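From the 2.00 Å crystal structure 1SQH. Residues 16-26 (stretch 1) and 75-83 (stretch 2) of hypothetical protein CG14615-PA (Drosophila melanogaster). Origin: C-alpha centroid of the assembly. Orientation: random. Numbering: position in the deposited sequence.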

# COMPACT_ATOMS: atom_id res chain seq x y z
N SER A 16 -10.75 11.33 15.07
CA SER A 16 -12.14 11.60 14.70
C SER A 16 -12.24 12.23 13.32
O SER A 16 -13.16 11.95 12.56
N GLU A 17 -11.28 13.09 13.01
CA GLU A 17 -11.23 13.77 11.73
C GLU A 17 -10.85 12.83 10.60
O GLU A 17 -11.38 12.94 9.48
N VAL A 18 -9.93 11.91 10.88
CA VAL A 18 -9.50 10.95 9.87
C VAL A 18 -10.74 10.13 9.53
O VAL A 18 -11.04 9.91 8.37
N ASP A 19 -11.46 9.71 10.56
CA ASP A 19 -12.68 8.95 10.34
C ASP A 19 -13.61 9.69 9.40
O ASP A 19 -14.19 9.08 8.49
N GLU A 20 -13.75 11.00 9.59
CA GLU A 20 -14.62 11.79 8.71
C GLU A 20 -14.02 11.81 7.31
O GLU A 20 -14.73 11.75 6.32
N LEU A 21 -12.69 11.93 7.24
CA LEU A 21 -12.01 11.95 5.96
C LEU A 21 -12.30 10.64 5.22
O LEU A 21 -12.52 10.64 4.00
N LEU A 22 -12.30 9.54 5.97
CA LEU A 22 -12.57 8.22 5.42
C LEU A 22 -13.97 8.12 4.82
O LEU A 22 -14.13 7.60 3.71
N ASP A 23 -14.99 8.61 5.52
CA ASP A 23 -16.35 8.53 4.99
C ASP A 23 -16.58 9.51 3.84
O ASP A 23 -17.42 9.28 2.97
N LEU A 24 -15.84 10.62 3.85
CA LEU A 24 -15.97 11.59 2.77
C LEU A 24 -15.56 10.93 1.47
O LEU A 24 -16.23 11.07 0.45
N TYR A 25 -14.43 10.22 1.51
CA TYR A 25 -13.98 9.55 0.31
C TYR A 25 -14.94 8.42 -0.01
O TYR A 25 -15.26 8.18 -1.18
N LYS A 26 -15.43 7.74 1.02
CA LYS A 26 -16.38 6.65 0.79
C LYS A 26 -17.60 7.16 0.02
O LYS A 26 -18.01 6.57 -0.97
N ASN A 75 -10.76 23.67 5.07
CA ASN A 75 -11.67 22.66 5.59
C ASN A 75 -11.43 21.36 4.83
O ASN A 75 -11.71 21.27 3.63
N PHE A 76 -10.92 20.34 5.51
CA PHE A 76 -10.63 19.08 4.85
C PHE A 76 -11.86 18.44 4.22
O PHE A 76 -11.73 17.54 3.39
N ARG A 77 -13.04 18.91 4.60
CA ARG A 77 -14.29 18.36 4.07
C ARG A 77 -14.72 18.87 2.70
O ARG A 77 -15.31 18.12 1.92
N THR A 78 -14.43 20.12 2.38
CA THR A 78 -14.86 20.66 1.10
C THR A 78 -14.20 20.02 -0.11
O THR A 78 -14.86 19.75 -1.11
N TRP A 79 -12.89 19.75 -0.03
CA TRP A 79 -12.18 19.15 -1.17
C TRP A 79 -11.46 17.85 -0.84
O TRP A 79 -10.76 17.29 -1.69
N GLY A 80 -11.63 17.38 0.40
CA GLY A 80 -10.97 16.15 0.83
C GLY A 80 -9.46 16.25 0.81
O GLY A 80 -8.75 15.24 0.78
N THR A 81 -8.95 17.48 0.86
CA THR A 81 -7.51 17.73 0.82
C THR A 81 -6.76 17.12 2.01
O THR A 81 -7.03 17.45 3.16
N TYR A 82 -5.82 16.23 1.72
CA TYR A 82 -5.07 15.61 2.79
C TYR A 82 -3.66 15.23 2.35
O TYR A 82 -3.35 15.12 1.16
N VAL A 83 -2.81 15.03 3.34
CA VAL A 83 -1.45 14.62 3.10
C VAL A 83 -1.15 13.73 4.29
O VAL A 83 -1.40 14.13 5.44

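Two polar contacts tie the stretches together. In the first, Glu20 and Arg77 form a salt bridge, with Arg77 NH1 2.5 Å from Glu20 OE2. The distance is short, but the N-H...O angle of 124° makes the hydrogen bond within the salt bridge weak. Glu20 starts toward stretch 2 with chi1 m and chi2 t; its carboxylate meets the guanidinium at its edge, near the plane. The CA-to-CB bond of Arg77 points sideways, and a long chain with chi1 m, chi2 t and chi3 of -101° brings its end nearer the helix. Asn75 steadies that chain. From the N-cap position, with chi1 t, Asn75 OD1 accepts from Arg77 N (2.9 Å), the capping bond, and also from Arg77 NE (2.9 Å), so one carbonyl oxygen holds both the backbone and the side chain of the same arginine.

The second is a hydrogen bond in which Tyr25 OH donates to Gly80 O at 2.6 Å. The tyrosine leaves the helix sideways with chi1 m, and its length carries the hydroxyl to the carbonyl oxygen of Gly80, which is buried. Gly80 suits its place for two reasons: its positive phi, just after the helical turn, favours glycine, and an ideal CB would lie only 3.1 Å from Tyr25 CE1, a tight approach. The absent side chain leaves room for the ring.

The apolar packing is centred on Phe76. Pointing toward the helix with chi1 p, it sits as a knob in a hole formed by Glu17, Glu20, Leu21 and Leu24. Its flat ring reaches deep enough for Phe76 CZ to approach Glu17 O at 3.5 Å, while Glu20 CB meets the ring edge 3.7 Å from Phe76 CZ. Glu17, with chi1 m and chi2 t, lends its aliphatic portion to the wall: Glu17 CG is 3.6 Å from Phe76 CE2, while its carboxylate finds hydrogen bonds elsewhere in the structure.

The two leucines complete the hole. Leu24, pointing toward stretch 2 (chi1 m, chi2 t), places Leu24 CD1 3.4 Å from Arg77 CA and 4.1 Å from Phe76 CD1. Leu21 begins sideways, but chi1 t and chi2 p bring its end nearer, and its branches divide: Leu21 CD1 lies 3.9 Å from Phe76 CD1, whereas Leu21 CD2 lies 3.8 Å from Tyr82 CB. Tyr82 points toward the helix with chi1 of 92°, between wells; Tyr82 CD2 is 4.2 Å from Tyr25 CZ, joining the two aromatic side chains beside the leucine.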

# COMPACT_ATOMS: atom_id res chain seq x y z
CB SER A 16 -12.78 12.54 15.74
OG SER A 16 -13.85 13.25 15.17
CB GLU A 17 -10.26 14.95 11.80
CG GLU A 17 -10.88 16.20 12.36
CD GLU A 17 -9.85 17.28 12.63
OE1 GLU A 17 -10.20 18.47 12.49
OE2 GLU A 17 -8.71 16.93 13.00
CB VAL A 18 -8.39 10.01 10.40
CG1 VAL A 18 -7.86 9.12 9.29
CG2 VAL A 18 -7.26 10.85 10.96
CB ASP A 19 -13.35 8.65 11.68
CG ASP A 19 -12.76 7.43 12.36
OD1 ASP A 19 -12.77 7.38 13.61
OD2 ASP A 19 -12.28 6.50 11.66
CB GLU A 20 -14.74 13.23 9.21
CG GLU A 20 -15.68 13.43 10.38
CD GLU A 20 -15.84 14.90 10.73
OE1 GLU A 20 -15.23 15.34 11.73
OE2 GLU A 20 -16.57 15.61 10.00
CB LEU A 21 -10.51 12.08 6.18
CG LEU A 21 -9.65 12.25 4.93
CD1 LEU A 21 -10.06 13.52 4.16
CD2 LEU A 21 -8.18 12.31 5.35
CB LEU A 22 -12.41 7.17 6.53
CG LEU A 22 -12.89 5.73 6.26
CD1 LEU A 22 -12.12 5.11 5.10
CD2 LEU A 22 -12.68 4.89 7.52
CB ASP A 23 -17.40 8.77 6.07
CG ASP A 23 -18.80 8.52 5.56
OD1 ASP A 23 -19.12 7.35 5.25
OD2 ASP A 23 -19.59 9.48 5.45
CB LEU A 24 -15.06 12.79 2.99
CG LEU A 24 -15.54 13.92 3.87
CD1 LEU A 24 -14.48 15.02 3.81
CD2 LEU A 24 -16.89 14.44 3.37
CB TYR A 25 -12.55 9.04 0.46
CG TYR A 25 -11.51 10.11 0.14
CD1 TYR A 25 -11.23 11.13 1.05
CD2 TYR A 25 -10.87 10.13 -1.09
CE1 TYR A 25 -10.33 12.16 0.72
CE2 TYR A 25 -9.98 11.15 -1.43
CZ TYR A 25 -9.71 12.16 -0.52
OH TYR A 25 -8.85 13.19 -0.88
CB LYS A 26 -16.83 6.03 2.12
CG LYS A 26 -17.62 4.73 1.97
CD LYS A 26 -17.71 3.97 3.29
CE LYS A 26 -18.51 2.68 3.15
NZ LYS A 26 -18.54 1.88 4.40
CB ASN A 75 -13.13 23.09 5.41
CG ASN A 75 -14.08 22.29 6.28
OD1 ASN A 75 -13.97 21.07 6.37
ND2 ASN A 75 -15.00 22.97 6.94
CB PHE A 76 -9.93 18.11 5.82
CG PHE A 76 -10.85 17.44 6.81
CD1 PHE A 76 -11.55 16.28 6.46
CD2 PHE A 76 -10.97 17.93 8.10
CE1 PHE A 76 -12.35 15.62 7.39
CE2 PHE A 76 -11.78 17.28 9.04
CZ PHE A 76 -12.47 16.12 8.69
CB ARG A 77 -15.43 18.61 5.05
CG ARG A 77 -15.34 17.86 6.36
CD ARG A 77 -16.16 18.56 7.44
NE ARG A 77 -15.30 19.34 8.32
CZ ARG A 77 -14.84 18.91 9.49
NH1 ARG A 77 -15.17 17.71 9.94
NH2 ARG A 77 -14.02 19.67 10.21
CB THR A 78 -14.64 22.19 1.03
OG1 THR A 78 -13.31 22.46 0.56
CG2 THR A 78 -14.81 22.82 2.39
CB TRP A 79 -11.13 20.13 -1.73
CG TRP A 79 -11.65 21.50 -2.07
CD1 TRP A 79 -11.18 22.70 -1.61
CD2 TRP A 79 -12.70 21.82 -2.99
NE1 TRP A 79 -11.87 23.74 -2.18
CE2 TRP A 79 -12.81 23.23 -3.04
CE3 TRP A 79 -13.56 21.05 -3.78
CZ2 TRP A 79 -13.75 23.88 -3.84
CZ3 TRP A 79 -14.50 21.70 -4.59
CH2 TRP A 79 -14.58 23.11 -4.61
CB THR A 81 -7.22 19.26 0.74
OG1 THR A 81 -7.90 19.82 -0.40
CG2 THR A 81 -5.73 19.53 0.59
CB TYR A 82 -5.80 14.37 3.30
CG TYR A 82 -5.40 13.09 2.61
CD1 TYR A 82 -4.42 12.25 3.16
CD2 TYR A 82 -5.97 12.72 1.39
CE1 TYR A 82 -4.02 11.09 2.51
CE2 TYR A 82 -5.57 11.55 0.73
CZ TYR A 82 -4.60 10.74 1.30
OH TYR A 82 -4.23 9.58 0.65
CB VAL A 83 -0.44 15.82 3.10
CG1 VAL A 83 0.99 15.30 2.96
CG2 VAL A 83 -0.75 16.78 1.95